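Local coordinates for protein membrane-bound protease PH1510 (Pyrococcus horikoshii, PDB 6M4B) that is the N-terminal serine-protease domain of a membrane-bound enzyme that cleaves proteins, in vitro including a stomatin homologue, preferentially near hydrophobic or aromatic residues, at residues A[142-150]-A[163-171]. The protein carries 1 engineered substitution. Sequence-based numbering, arbitrary orientation.
Sequences RNATIAEEF and LKYGVIEVV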
# COMPACT_ATOMS: atom_id res chain seq x y z
N ARG A 142 -15.59 -2.06 -1.85
CA ARG A 142 -16.30 -2.11 -0.62
C ARG A 142 -16.64 -0.69 -0.14
O ARG A 142 -16.13 0.29 -0.63
CB ARG A 142 -15.45 -2.87 0.42
CG ARG A 142 -15.32 -4.37 0.10
CD ARG A 142 -14.31 -5.04 1.01
NE ARG A 142 -14.15 -6.42 0.63
CZ ARG A 142 -13.01 -7.06 0.40
NH1 ARG A 142 -11.82 -6.48 0.47
NH2 ARG A 142 -13.07 -8.35 0.09
N ASN A 143 -17.49 -0.58 0.86
CA ASN A 143 -18.02 0.74 1.28
C ASN A 143 -16.96 1.65 2.02
O ASN A 143 -16.59 1.40 3.13
CB ASN A 143 -19.26 0.48 2.14
CG ASN A 143 -20.05 1.75 2.40
OD1 ASN A 143 -19.45 2.80 2.56
ND2 ASN A 143 -21.35 1.62 2.60
N ALA A 144 -16.46 2.64 1.32
CA ALA A 144 -15.41 3.53 1.85
C ALA A 144 -15.94 4.55 2.89
O ALA A 144 -15.20 4.93 3.78
CB ALA A 144 -14.75 4.26 0.70
N THR A 145 -17.22 4.92 2.81
CA THR A 145 -17.86 5.74 3.81
C THR A 145 -17.88 5.01 5.15
O THR A 145 -17.41 5.55 6.17
CB THR A 145 -19.29 6.08 3.38
OG1 THR A 145 -19.24 6.84 2.19
CG2 THR A 145 -20.07 6.86 4.44
N ILE A 146 -18.35 3.76 5.14
CA ILE A 146 -18.35 2.93 6.35
C ILE A 146 -16.95 2.69 6.83
O ILE A 146 -16.69 2.78 8.03
CB ILE A 146 -19.05 1.56 6.15
CG1 ILE A 146 -20.56 1.78 6.00
CG2 ILE A 146 -18.78 0.61 7.32
CD1 ILE A 146 -21.27 2.29 7.23
N ALA A 147 -16.04 2.40 5.91
CA ALA A 147 -14.63 2.17 6.30
C ALA A 147 -14.06 3.38 7.05
O ALA A 147 -13.37 3.23 8.05
CB ALA A 147 -13.76 1.83 5.10
N GLU A 148 -14.35 4.57 6.55
CA GLU A 148 -13.93 5.82 7.21
C GLU A 148 -14.55 5.89 8.61
O GLU A 148 -13.85 6.14 9.58
CB GLU A 148 -14.32 7.05 6.39
CG GLU A 148 -13.89 8.35 7.06
CD GLU A 148 -14.12 9.63 6.23
OE1 GLU A 148 -14.06 10.71 6.81
OE2 GLU A 148 -14.39 9.59 5.03
N GLU A 149 -15.83 5.57 8.73
CA GLU A 149 -16.45 5.57 10.05
C GLU A 149 -15.88 4.60 11.04
O GLU A 149 -15.95 4.87 12.25
CB GLU A 149 -17.95 5.42 9.95
CG GLU A 149 -18.61 6.54 9.11
CD GLU A 149 -20.11 6.35 8.98
OE1 GLU A 149 -20.66 5.48 9.64
OE2 GLU A 149 -20.75 7.11 8.25
N PHE A 150 -15.29 3.49 10.60
CA PHE A 150 -14.61 2.66 11.56
C PHE A 150 -13.60 3.48 12.37
O PHE A 150 -13.23 3.09 13.48
CB PHE A 150 -13.82 1.49 10.91
CG PHE A 150 -14.65 0.45 10.19
CD1 PHE A 150 -15.97 0.17 10.55
CD2 PHE A 150 -14.09 -0.26 9.11
CE1 PHE A 150 -16.70 -0.80 9.90
CE2 PHE A 150 -14.81 -1.25 8.45
CZ PHE A 150 -16.12 -1.54 8.86
N LEU A 163 -22.58 -7.10 6.04
CA LEU A 163 -22.98 -7.59 4.71
C LEU A 163 -23.90 -6.58 4.03
O LEU A 163 -23.76 -6.26 2.83
CB LEU A 163 -23.70 -8.93 4.82
CG LEU A 163 -24.11 -9.58 3.49
CD1 LEU A 163 -22.88 -10.17 2.78
CD2 LEU A 163 -25.15 -10.68 3.71
N LYS A 164 -24.88 -6.11 4.79
CA LYS A 164 -25.87 -5.18 4.30
C LYS A 164 -25.23 -3.88 3.83
O LYS A 164 -25.58 -3.38 2.77
CB LYS A 164 -26.89 -4.89 5.40
CG LYS A 164 -28.01 -3.96 4.99
CD LYS A 164 -28.86 -3.48 6.18
CE LYS A 164 -30.35 -3.79 5.99
NZ LYS A 164 -31.23 -3.06 6.96
N TYR A 165 -24.29 -3.33 4.57
CA TYR A 165 -23.66 -2.07 4.14
C TYR A 165 -22.49 -2.24 3.12
O TYR A 165 -21.85 -1.26 2.83
CB TYR A 165 -23.22 -1.22 5.34
CG TYR A 165 -24.32 -0.67 6.27
CD1 TYR A 165 -25.21 0.31 5.84
CD2 TYR A 165 -24.41 -1.08 7.60
CE1 TYR A 165 -26.18 0.81 6.70
CE2 TYR A 165 -25.38 -0.60 8.46
CZ TYR A 165 -26.26 0.35 8.01
OH TYR A 165 -27.23 0.87 8.84
N GLY A 166 -22.25 -3.44 2.56
CA GLY A 166 -21.29 -3.61 1.46
C GLY A 166 -19.83 -3.56 1.89
O GLY A 166 -18.96 -3.10 1.12
N VAL A 167 -19.55 -4.00 3.12
CA VAL A 167 -18.22 -4.12 3.69
C VAL A 167 -17.62 -5.53 3.55
O VAL A 167 -16.42 -5.67 3.40
CB VAL A 167 -18.26 -3.82 5.19
CG1 VAL A 167 -16.91 -3.97 5.85
CG2 VAL A 167 -18.78 -2.42 5.38
N ILE A 168 -18.45 -6.56 3.66
CA ILE A 168 -18.00 -7.95 3.50
C ILE A 168 -18.86 -8.63 2.43
O ILE A 168 -19.85 -8.09 1.98
CB ILE A 168 -18.09 -8.73 4.82
CG1 ILE A 168 -19.56 -8.90 5.26
CG2 ILE A 168 -17.31 -8.02 5.92
CD1 ILE A 168 -19.73 -9.81 6.45
N GLU A 169 -18.46 -9.83 2.05
CA GLU A 169 -19.12 -10.55 0.99
C GLU A 169 -19.94 -11.76 1.49
O GLU A 169 -20.92 -12.09 0.87
CB GLU A 169 -18.13 -10.96 -0.11
CG GLU A 169 -17.50 -9.81 -0.89
CD GLU A 169 -16.43 -9.09 -0.08
OE1 GLU A 169 -16.55 -7.85 0.12
OE2 GLU A 169 -15.47 -9.75 0.35
N VAL A 170 -19.57 -12.36 2.61
CA VAL A 170 -20.17 -13.60 3.03
C VAL A 170 -20.36 -13.64 4.54
O VAL A 170 -19.46 -13.35 5.31
CB VAL A 170 -19.27 -14.81 2.58
CG1 VAL A 170 -19.80 -16.12 3.12
CG2 VAL A 170 -19.14 -14.87 1.04
N VAL A 171 -21.57 -14.02 4.94
CA VAL A 171 -21.80 -14.53 6.32
C VAL A 171 -21.90 -16.07 6.30
O VAL A 171 -22.77 -16.62 5.59
CB VAL A 171 -23.10 -13.96 6.91
CG1 VAL A 171 -23.28 -14.44 8.36
CG2 VAL A 171 -23.09 -12.45 6.81
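In this ClpP/crotonase-type domain, the Schellman motif that ends helix 159-164, with Gly166 at C-prime (positive phi), docks against the N-cap of helix 144-152, where Asn143 and Arg142 meet Tyr165, Gly166, Val167 and Glu169. Asn143 works on both sides: OD1 accepts from Ile146 N (3.0 Å), the capping bond, while ND2 donates to Tyr165 O at 2.9 Å, in the carbonyl plane. Asn143 CG lies anti to the backbone N (chi1 -169°), which aims the amide at both partners. Asn143 N donates to Gly166 O (2.9 Å). Alongside these bonds, Ile146 CG2 packs on Val167 CG2 at 3.6 Å, and Val167 CG1 meets the edge of the Phe150 ring at CZ (3.9 Å); Phe150 also touches substrate-site Cys106. The extended Arg142 chain grips Glu169 side-on in a salt bridge, its guanidinium turned 34° from the carboxylate. Glu169 OE2 also accepts from Ile95 N of strand 94-97, while Arg142 NH1 donates to Ser92 O just before that strand. A leucine in place of Arg142 would probably leave the Glu169 carboxylate without its guanidinium partner and Ser92 O without the NH1 donor. Arg142 NE points almost straight at Glu169 OE1 (2.8 Å, 172°), and Arg142 NH2 to Glu169 OE2 is similarly straight.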